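Local coordinates for periplasmic cell division protein (SufI) (Aquifex aeolicus, PDB 6SYY) that binds four copper ions and, as a multicopper oxidase, probably couples the oxidation of its substrates to the reduction of dioxygen, at residues Val63-Lys68 and Leu83-Asp88; Arg465-Leu470 and Ile482-Glu487; Arg245-Phe250 and Leu304-Asp309. One frame throughout, in Å; residues are numbered along the deposited sequence.

Contact 1 (Val63-Lys68 and Leu83-Asp88); sequences VSITAK and LVYEID
Ile65 lies side by side with Ile87, the two side chains pointing the same way, and its CG2 rests on Ile87 CG1 at 3.6 Å. The pair belongs to a β-hairpin of strands 63-72 and 80-86, part of the first cupredoxin-like region of this multicopper oxidase. On the same side of the hairpin, Ala67 faces Tyr85 in a non-hydrogen-bonded pair, with CB of Ala67 3.8 Å from CE1 of the tyrosine ring. That ring also meets Tyr158, and the side chain of Tyr85 is about 5 Å from that of the copper ligand His159, which places this face of the hairpin next to copper-binding histidines. The opposite face, with Thr66, Lys68, Val84 and Glu86, carries the polar contacts. Here Thr66 and Glu86 form a hydrogen-bonded pair whose shorter bond, from Glu86 N to Thr66 O, is 2.6 Å; Lys68 and Val84 make the next such pair. Lys68 places CG between its backbone N and carbonyl carbon (chi1 70°), where it touches Val84 CG2 at 4.0 Å. The rest of the chain is extended and crosses Glu86 obliquely. NZ then forms a salt bridge of 3.0 Å with Glu86 OE1, on the syn side but 27° out of the carboxylate plane, and is also hydrogen-bonded to Tyr91 OH. An alanine in place of Lys68 would probably leave the Glu86 carboxylate without its charged mate in the hairpin and free to turn. Past the Thr66-Glu86 pair, two waters extend the link: one joins the Thr66 hydroxyl to Glu86 O, and the other bridges the backbones, donating to Ser64 O at 2.8 Å while accepting from Asp88 N at 3.1 Å.

Contact 2 (Arg465-Leu470 and Ile482-Glu487); sequences RSLGPL and IVAPME
Arg465 and Glu487 meet in a buried salt bridge that supplies the ionic part of this contact. The guanidinium grips side-on, one nitrogen to each oxygen: NE reaches Glu487 OE1 at 3.0 Å, and NH2 reaches OE2 at 2.9 Å. The two flat groups are not coplanar but turned 56° apart, and both donors approach from above the carboxylate plane. A bend of the arginine chain at chi3 (68°) turns NE out of the line of the aliphatic part, toward OE1. NH2 also comes very close to Ile482 O, at a separation too short to be trusted in detail, while NH1 makes a salt bridge to Asp474.

Hydrogen bonds within 482-487 prepare the acceptor. Ala484 to Glu487 form a type II β-turn, closed by Glu487 N to Ala484 O at 3.0 Å. The extended glutamate chain reaches back so that OE2 takes the N-H of Ala484 at 2.8 Å, a nearly straight bond (167°) to its anti lone pair.

Apolar contact comes from Leu467, which crosses the stem of Glu487 with CD2 3.7 Å from Glu487 CB and touches Ala484 CB at 4.1 Å.

The contact thereby joins the ends of strands 461-465 and 480-483, edge strands of two different sheets in the third cupredoxin-like region. Val483 packs near the copper ligand His451. With OE2 gripped by two donors and OE1 by a third, the carboxylate has little freedom to rotate, and the three N-H groups would probably favour the ionised form of this buried Glu487 side chain.

Contact 3 (Arg245-Phe250 and Leu304-Asp309); sequences RKIYRF and LVDFRD
Tyr248 and Phe307 make an offset edge-to-face pair, the edge of Phe307 turned to the tyrosine face with ring centroids 5.5 Å apart and planes at 81°. Phe307 CE2 also meets Phe250 CE2 at 3.8 Å, near the plane of the Phe250 ring, and Val305 CG1 lies over one Phe307 face toward the rim. Phe366 joins this aromatic cluster. On the other side of the sheet, Ile247 CG1 packs on Asp306 CG at 3.6 Å.

Backbone bonds come from antiparallel strands 247-254 and 300-306 of the plastocyanin-like second region. Tyr248 and Val305 form a hydrogen-bonded pair, and the ladder runs on into the 3-10 turn through Phe307 N to Lys246 O at 2.8 Å.

Charged groups gather at that turn. Arg308 holds Asp306 side-on, NE to OD1 at 2.9 Å and NH2 to OD2, while its backbone N donates to OD1 in an Asx turn. Arg245 NH2 meets a lone pair of Arg308 O at 2.8 Å, and Arg245 NH1 forms a salt bridge with Asp371.

Three N-H groups thus fix the rotation of the Asp306 carboxylate and would be expected to stabilise its negative charge.

In the fold
From the N terminus, contact 1 comes first and closes a short hairpin, with 14 residues between its segments. Contact 3 follows, spanning 53 residues, many of them in strands, to bring 245-250 beside 304-309. Contact 2 comes last, closing a loop of 11 residues. The three loops run in series, so none nests in or crosses another, and their centres stand 31 to 38 Å apart. Each lies within a different cupredoxin-like region: contacts 1 and 3 pair antiparallel strands, and contact 2 joins the ends of edge strands from two sheets. Contacts 1 and 2 lie on opposite sides of the chain's centre, in the two regions whose histidines jointly hold the three-copper cluster, whereas contact 3 sits away from the copper sites.

Contact 1 (Val63-Lys68 and Leu83-Asp88)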
loop_
_atom_site.group_PDB
_atom_site.type_symbol
_atom_site.label_atom_id
_atom_site.label_comp_id
_atom_site.label_asym_id
_atom_site.label_seq_id
_atom_site.Cartn_x
_atom_site.Cartn_y
_atom_site.Cartn_z
ATOM N N VAL A 63 6.231 -10.247 -19.552
ATOM C CA VAL A 63 5.859 -8.844 -19.666
ATOM C C VAL A 63 7.019 -7.993 -19.171
ATOM O O VAL A 63 7.500 -8.186 -18.048
ATOM C CB VAL A 63 4.592 -8.525 -18.851
ATOM C CG1 VAL A 63 4.299 -7.031 -18.886
ATOM C CG2 VAL A 63 3.417 -9.333 -19.360
ATOM N N SER A 64 7.456 -7.046 -19.998
ATOM C CA SER A 64 8.502 -6.108 -19.611
ATOM C C SER A 64 7.887 -4.934 -18.862
ATOM O O SER A 64 6.914 -4.329 -19.324
ATOM C CB SER A 64 9.275 -5.613 -20.836
ATOM O OG SER A 64 9.988 -6.673 -21.451
ATOM N N ILE A 65 8.448 -4.626 -17.699
ATOM C CA ILE A 65 8.068 -3.458 -16.919
ATOM C C ILE A 65 9.306 -2.582 -16.824
ATOM O O ILE A 65 10.268 -2.931 -16.126
ATOM C CB ILE A 65 7.542 -3.835 -15.530
ATOM C CG1 ILE A 65 6.412 -4.857 -15.663
ATOM C CG2 ILE A 65 7.065 -2.598 -14.790
ATOM C CD1 ILE A 65 5.987 -5.457 -14.362
ATOM N N THR A 66 9.296 -1.456 -17.527
ATOM C CA THR A 66 10.471 -0.605 -17.651
ATOM C C THR A 66 10.288 0.652 -16.816
ATOM O O THR A 66 9.317 1.391 -17.006
ATOM C CB THR A 66 10.727 -0.236 -19.110
ATOM O OG1 THR A 66 10.782 -1.428 -19.899
ATOM C CG2 THR A 66 12.045 0.515 -19.234
ATOM N N ALA A 67 11.220 0.893 -15.897
ATOM C CA ALA A 67 11.289 2.161 -15.186
ATOM C C ALA A 67 12.155 3.121 -15.990
ATOM O O ALA A 67 13.249 2.755 -16.425
ATOM C CB ALA A 67 11.860 1.977 -13.782
ATOM N N LYS A 68 11.663 4.338 -16.198
ATOM C CA LYS A 68 12.379 5.277 -17.044
ATOM C C LYS A 68 12.050 6.703 -16.631
ATOM O O LYS A 68 11.019 6.974 -16.005
ATOM C CB LYS A 68 12.039 5.065 -18.527
ATOM C CG LYS A 68 10.620 5.464 -18.905
ATOM C CD LYS A 68 10.457 5.527 -20.416
ATOM C CE LYS A 68 9.155 6.206 -20.788
ATOM N NZ LYS A 68 8.949 6.288 -22.262
ATOM N N LEU A 83 9.749 9.630 -12.754
ATOM C CA LEU A 83 9.941 8.238 -13.128
ATOM C C LEU A 83 8.586 7.570 -13.325
ATOM O O LEU A 83 7.618 7.880 -12.625
ATOM C CB LEU A 83 10.739 7.498 -12.051
ATOM C CG LEU A 83 12.230 7.820 -11.884
ATOM C CD1 LEU A 83 12.739 7.352 -10.524
ATOM C CD2 LEU A 83 13.039 7.176 -12.993
ATOM N N VAL A 84 8.512 6.659 -14.292
ATOM C CA VAL A 84 7.296 5.890 -14.526
ATOM C C VAL A 84 7.678 4.446 -14.794
ATOM O O VAL A 84 8.757 4.152 -15.315
ATOM C CB VAL A 84 6.447 6.437 -15.702
ATOM C CG1 VAL A 84 5.933 7.829 -15.397
ATOM C CG2 VAL A 84 7.242 6.427 -16.999
ATOM N N TYR A 85 6.786 3.542 -14.413
ATOM C CA TYR A 85 6.828 2.167 -14.886
ATOM C C TYR A 85 6.068 2.112 -16.205
ATOM O O TYR A 85 4.888 2.477 -16.257
ATOM C CB TYR A 85 6.206 1.215 -13.863
ATOM C CG TYR A 85 7.067 0.919 -12.651
ATOM C CD1 TYR A 85 8.380 0.486 -12.790
ATOM C CD2 TYR A 85 6.559 1.063 -11.364
ATOM C CE1 TYR A 85 9.167 0.207 -11.676
ATOM C CE2 TYR A 85 7.333 0.787 -10.248
ATOM C CZ TYR A 85 8.636 0.360 -10.408
ATOM O OH TYR A 85 9.404 0.088 -9.298
ATOM N N GLU A 86 6.744 1.691 -17.272
ATOM C CA GLU A 86 6.113 1.554 -18.580
ATOM C C GLU A 86 5.773 0.090 -18.819
ATOM O O GLU A 86 6.658 -0.773 -18.795
ATOM C CB GLU A 86 6.996 2.086 -19.709
ATOM C CG GLU A 86 6.330 1.936 -21.078
ATOM C CD GLU A 86 6.906 2.853 -22.140
ATOM O OE1 GLU A 86 7.929 3.517 -21.874
ATOM O OE2 GLU A 86 6.330 2.909 -23.248
ATOM N N ILE A 87 4.490 -0.180 -19.041
ATOM C CA ILE A 87 3.985 -1.514 -19.337
ATOM C C ILE A 87 3.046 -1.372 -20.522
ATOM O O ILE A 87 1.976 -0.763 -20.396
ATOM C CB ILE A 87 3.252 -2.135 -18.143
ATOM C CG1 ILE A 87 4.154 -2.165 -16.911
ATOM C CG2 ILE A 87 2.777 -3.531 -18.492
ATOM C CD1 ILE A 87 3.417 -2.483 -15.632
ATOM N N ASP A 88 3.442 -1.919 -21.673
ATOM C CA ASP A 88 2.586 -1.940 -22.860
ATOM C C ASP A 88 2.157 -0.524 -23.248
ATOM O O ASP A 88 0.981 -0.254 -23.503
ATOM C CB ASP A 88 1.371 -2.846 -22.631
ATOM C CG ASP A 88 0.689 -3.258 -23.920
ATOM O OD1 ASP A 88 1.345 -3.918 -24.754
ATOM O OD2 ASP A 88 -0.509 -2.939 -24.088
HETATM O O HOH W 1 8.288 -2.062 -20.791
HETATM O O HOH W 2 5.701 -4.012 -21.781
#

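Contact 2 (Arg465-Leu470 and Ile482-Glu487)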
loop_
_atom_site.group_PDB
_atom_site.type_symbol
_atom_site.label_atom_id
_atom_site.label_comp_id
_atom_site.label_asym_id
_atom_site.label_seq_id
_atom_site.Cartn_x
_atom_site.Cartn_y
_atom_site.Cartn_z
ATOM N N ARG A 465 -4.445 -4.044 20.263
ATOM C CA ARG A 465 -3.735 -2.779 20.397
ATOM C C ARG A 465 -3.775 -2.376 21.860
ATOM O O ARG A 465 -4.830 -2.457 22.497
ATOM C CB ARG A 465 -4.360 -1.669 19.540
ATOM C CG ARG A 465 -4.758 -2.068 18.130
ATOM C CD ARG A 465 -5.159 -0.841 17.318
ATOM N NE ARG A 465 -4.001 0.006 17.067
ATOM C CZ ARG A 465 -3.315 0.021 15.928
ATOM N NH1 ARG A 465 -3.683 -0.748 14.911
ATOM N NH2 ARG A 465 -2.267 0.821 15.798
ATOM N N SER A 466 -2.635 -1.948 22.397
ATOM C CA SER A 466 -2.599 -1.594 23.810
ATOM C C SER A 466 -3.285 -0.267 24.089
ATOM O O SER A 466 -3.667 -0.012 25.235
ATOM C CB SER A 466 -1.158 -1.530 24.308
ATOM O OG SER A 466 -0.451 -0.491 23.656
ATOM N N LEU A 467 -3.454 0.577 23.075
ATOM C CA LEU A 467 -3.965 1.924 23.286
ATOM C C LEU A 467 -5.470 2.041 23.091
ATOM O O LEU A 467 -6.059 3.032 23.536
ATOM C CB LEU A 467 -3.249 2.911 22.355
ATOM C CG LEU A 467 -2.058 3.685 22.936
ATOM C CD1 LEU A 467 -1.067 2.762 23.629
ATOM C CD2 LEU A 467 -1.367 4.489 21.844
ATOM N N GLY A 468 -6.104 1.065 22.447
ATOM C CA GLY A 468 -7.531 1.102 22.234
ATOM C C GLY A 468 -8.036 -0.123 21.502
ATOM O O GLY A 468 -7.293 -1.077 21.256
ATOM N N PRO A 469 -9.316 -0.126 21.145
ATOM C CA PRO A 469 -9.862 -1.258 20.396
ATOM C C PRO A 469 -9.314 -1.282 18.982
ATOM O O PRO A 469 -8.777 -0.294 18.473
ATOM C CB PRO A 469 -11.370 -0.995 20.401
ATOM C CG PRO A 469 -11.474 0.487 20.495
ATOM C CD PRO A 469 -10.326 0.921 21.374
ATOM N N LEU A 470 -9.445 -2.444 18.351
ATOM C CA LEU A 470 -9.161 -2.541 16.928
ATOM C C LEU A 470 -10.080 -1.609 16.148
ATOM O O LEU A 470 -11.237 -1.388 16.518
ATOM C CB LEU A 470 -9.333 -3.984 16.449
ATOM C CG LEU A 470 -8.085 -4.861 16.336
ATOM C CD1 LEU A 470 -7.218 -4.739 17.568
ATOM C CD2 LEU A 470 -8.485 -6.309 16.114
ATOM N N ILE A 482 -0.461 -0.062 11.675
ATOM C CA ILE A 482 -0.054 1.179 12.321
ATOM C C ILE A 482 0.314 0.890 13.766
ATOM O O ILE A 482 -0.448 0.245 14.498
ATOM C CB ILE A 482 -1.181 2.222 12.249
ATOM C CG1 ILE A 482 -1.493 2.598 10.800
ATOM C CG2 ILE A 482 -0.826 3.455 13.070
ATOM C CD1 ILE A 482 -2.655 3.552 10.666
ATOM N N VAL A 483 1.477 1.375 14.190
ATOM C CA VAL A 483 1.924 1.248 15.573
ATOM C C VAL A 483 2.192 2.657 16.082
ATOM O O VAL A 483 3.217 3.260 15.744
ATOM C CB VAL A 483 3.163 0.359 15.704
ATOM C CG1 VAL A 483 3.532 0.181 17.173
ATOM C CG2 VAL A 483 2.914 -0.991 15.039
ATOM N N ALA A 484 1.277 3.179 16.902
ATOM C CA ALA A 484 1.344 4.557 17.366
ATOM C C ALA A 484 2.464 4.728 18.392
ATOM O O ALA A 484 2.956 3.745 18.950
ATOM C CB ALA A 484 0.006 4.969 17.975
ATOM N N PRO A 485 2.888 5.967 18.654
ATOM C CA PRO A 485 3.912 6.193 19.682
ATOM C C PRO A 485 3.510 5.572 21.009
ATOM O O PRO A 485 2.368 5.701 21.453
ATOM C CB PRO A 485 3.986 7.720 19.777
ATOM C CG PRO A 485 3.584 8.189 18.439
ATOM C CD PRO A 485 2.534 7.221 17.964
ATOM N N MET A 486 4.459 4.873 21.630
ATOM C CA MET A 486 4.278 4.242 22.937
ATOM C C MET A 486 3.173 3.187 22.928
ATOM O O MET A 486 2.611 2.863 23.978
ATOM C CB MET A 486 4.013 5.291 24.028
ATOM C CG MET A 486 5.073 6.391 24.099
ATOM S SD MET A 486 6.763 5.746 24.207
ATOM C CE MET A 486 7.720 7.262 24.242
ATOM N N GLU A 487 2.849 2.635 21.761
ATOM C CA GLU A 487 1.822 1.611 21.634
ATOM C C GLU A 487 2.453 0.243 21.418
ATOM O O GLU A 487 3.526 0.121 20.821
ATOM C CB GLU A 487 0.864 1.924 20.476
ATOM C CG GLU A 487 -0.197 0.856 20.234
ATOM C CD GLU A 487 -1.225 1.264 19.195
ATOM O OE1 GLU A 487 -2.434 1.080 19.449
ATOM O OE2 GLU A 487 -0.824 1.767 18.126
#

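Contact 3 (Arg245-Phe250 and Leu304-Asp309)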
loop_
_atom_site.group_PDB
_atom_site.type_symbol
_atom_site.label_atom_id
_atom_site.label_comp_id
_atom_site.label_asym_id
_atom_site.label_seq_id
_atom_site.Cartn_x
_atom_site.Cartn_y
_atom_site.Cartn_z
ATOM N N ARG A 245 -25.984 8.914 -8.209
ATOM C CA ARG A 245 -26.563 8.346 -6.991
ATOM C C ARG A 245 -26.475 6.824 -7.102
ATOM O O ARG A 245 -27.411 6.129 -7.502
ATOM C CB ARG A 245 -27.993 8.836 -6.780
ATOM C CG ARG A 245 -28.068 10.306 -6.373
ATOM C CD ARG A 245 -29.476 10.738 -5.985
ATOM N NE ARG A 245 -29.931 10.110 -4.747
ATOM C CZ ARG A 245 -30.875 9.175 -4.680
ATOM N NH1 ARG A 245 -31.477 8.757 -5.784
ATOM N NH2 ARG A 245 -31.224 8.664 -3.507
ATOM N N LYS A 246 -25.298 6.305 -6.763
ATOM C CA LYS A 246 -24.989 4.888 -6.900
ATOM C C LYS A 246 -24.034 4.502 -5.780
ATOM O O LYS A 246 -23.518 5.355 -5.051
ATOM C CB LYS A 246 -24.367 4.566 -8.275
ATOM C CG LYS A 246 -25.304 4.727 -9.464
ATOM C CD LYS A 246 -24.781 4.026 -10.714
ATOM C CE LYS A 246 -23.679 4.818 -11.388
ATOM N NZ LYS A 246 -23.245 4.181 -12.665
ATOM N N ILE A 247 -23.799 3.202 -5.645
ATOM C CA ILE A 247 -22.710 2.721 -4.805
ATOM C C ILE A 247 -21.424 2.748 -5.616
ATOM O O ILE A 247 -21.370 2.221 -6.734
ATOM C CB ILE A 247 -22.999 1.309 -4.277
ATOM C CG1 ILE A 247 -24.173 1.335 -3.292
ATOM C CG2 ILE A 247 -21.731 0.714 -3.649
ATOM C CD1 ILE A 247 -24.697 -0.041 -2.919
ATOM N N TYR A 248 -20.393 3.382 -5.065
ATOM C CA TYR A 248 -19.062 3.389 -5.654
ATOM C C TYR A 248 -18.103 2.627 -4.753
ATOM O O TYR A 248 -18.176 2.725 -3.524
ATOM C CB TYR A 248 -18.540 4.814 -5.857
ATOM C CG TYR A 248 -19.120 5.523 -7.054
ATOM C CD1 TYR A 248 -20.441 5.949 -7.056
ATOM C CD2 TYR A 248 -18.344 5.777 -8.179
ATOM C CE1 TYR A 248 -20.981 6.600 -8.151
ATOM C CE2 TYR A 248 -18.873 6.428 -9.280
ATOM C CZ TYR A 248 -20.194 6.837 -9.259
ATOM O OH TYR A 248 -20.736 7.488 -10.344
ATOM N N ARG A 249 -17.210 1.866 -5.367
ATOM C CA ARG A 249 -16.098 1.258 -4.657
ATOM C C ARG A 249 -14.851 2.093 -4.907
ATOM O O ARG A 249 -14.505 2.368 -6.061
ATOM C CB ARG A 249 -15.873 -0.180 -5.114
ATOM C CG ARG A 249 -14.601 -0.798 -4.574
ATOM C CD ARG A 249 -14.479 -2.222 -5.038
ATOM N NE ARG A 249 -13.423 -2.935 -4.332
ATOM C CZ ARG A 249 -13.285 -4.254 -4.363
ATOM N NH1 ARG A 249 -14.146 -4.988 -5.062
ATOM N NH2 ARG A 249 -12.299 -4.839 -3.701
ATOM N N PHE A 250 -14.190 2.506 -3.831
ATOM C CA PHE A 250 -12.925 3.222 -3.931
ATOM C C PHE A 250 -11.831 2.385 -3.286
ATOM O O PHE A 250 -11.953 1.981 -2.124
ATOM C CB PHE A 250 -13.014 4.600 -3.278
ATOM C CG PHE A 250 -14.033 5.497 -3.910
ATOM C CD1 PHE A 250 -13.786 6.088 -5.139
ATOM C CD2 PHE A 250 -15.242 5.745 -3.282
ATOM C CE1 PHE A 250 -14.726 6.912 -5.729
ATOM C CE2 PHE A 250 -16.185 6.568 -3.866
ATOM C CZ PHE A 250 -15.928 7.152 -5.091
ATOM N N LEU A 304 -16.876 1.082 0.276
ATOM C CA LEU A 304 -18.090 1.312 -0.495
ATOM C C LEU A 304 -18.736 2.598 -0.004
ATOM O O LEU A 304 -18.899 2.791 1.205
ATOM C CB LEU A 304 -19.081 0.151 -0.357
ATOM C CG LEU A 304 -18.764 -1.216 -0.973
ATOM C CD1 LEU A 304 -19.890 -2.195 -0.678
ATOM C CD2 LEU A 304 -18.515 -1.118 -2.473
ATOM N N VAL A 305 -19.087 3.476 -0.936
ATOM C CA VAL A 305 -19.756 4.734 -0.627
ATOM C C VAL A 305 -21.058 4.761 -1.410
ATOM O O VAL A 305 -21.051 4.625 -2.640
ATOM C CB VAL A 305 -18.883 5.951 -0.966
ATOM C CG1 VAL A 305 -19.587 7.232 -0.555
ATOM C CG2 VAL A 305 -17.538 5.844 -0.277
ATOM N N ASP A 306 -22.172 4.926 -0.703
ATOM C CA ASP A 306 -23.490 4.930 -1.331
ATOM C C ASP A 306 -23.894 6.386 -1.530
ATOM O O ASP A 306 -24.452 7.025 -0.639
ATOM C CB ASP A 306 -24.501 4.165 -0.488
ATOM C CG ASP A 306 -25.774 3.847 -1.253
ATOM O OD1 ASP A 306 -26.028 4.508 -2.278
ATOM O OD2 ASP A 306 -26.521 2.939 -0.833
ATOM N N PHE A 307 -23.614 6.910 -2.719
ATOM C CA PHE A 307 -23.973 8.294 -2.993
ATOM C C PHE A 307 -25.475 8.496 -3.158
ATOM O O PHE A 307 -25.909 9.639 -3.338
ATOM C CB PHE A 307 -23.220 8.796 -4.229
ATOM C CG PHE A 307 -21.764 9.060 -3.977
ATOM C CD1 PHE A 307 -21.364 10.167 -3.243
ATOM C CD2 PHE A 307 -20.790 8.201 -4.469
ATOM C CE1 PHE A 307 -20.016 10.412 -3.001
ATOM C CE2 PHE A 307 -19.440 8.439 -4.229
ATOM C CZ PHE A 307 -19.054 9.544 -3.494
ATOM N N ARG A 308 -26.283 7.433 -3.089
ATOM C CA ARG A 308 -27.726 7.620 -2.974
ATOM C C ARG A 308 -28.107 8.290 -1.659
ATOM O O ARG A 308 -29.218 8.819 -1.549
ATOM C CB ARG A 308 -28.453 6.284 -3.109
ATOM C CG ARG A 308 -28.301 5.639 -4.470
ATOM C CD ARG A 308 -28.918 4.251 -4.519
ATOM N NE ARG A 308 -28.224 3.309 -3.643
ATOM C CZ ARG A 308 -28.534 2.021 -3.537
ATOM N NH1 ARG A 308 -29.527 1.514 -4.258
ATOM N NH2 ARG A 308 -27.852 1.236 -2.712
ATOM N N ASP A 309 -27.214 8.271 -0.660
ATOM C CA ASP A 309 -27.425 9.066 0.548
ATOM C C ASP A 309 -27.533 10.546 0.228
ATOM O O ASP A 309 -28.191 11.293 0.959
ATOM C CB ASP A 309 -26.277 8.862 1.538
ATOM C CG ASP A 309 -26.231 7.470 2.109
ATOM O OD1 ASP A 309 -27.115 6.654 1.777
ATOM O OD2 ASP A 309 -25.307 7.189 2.901
#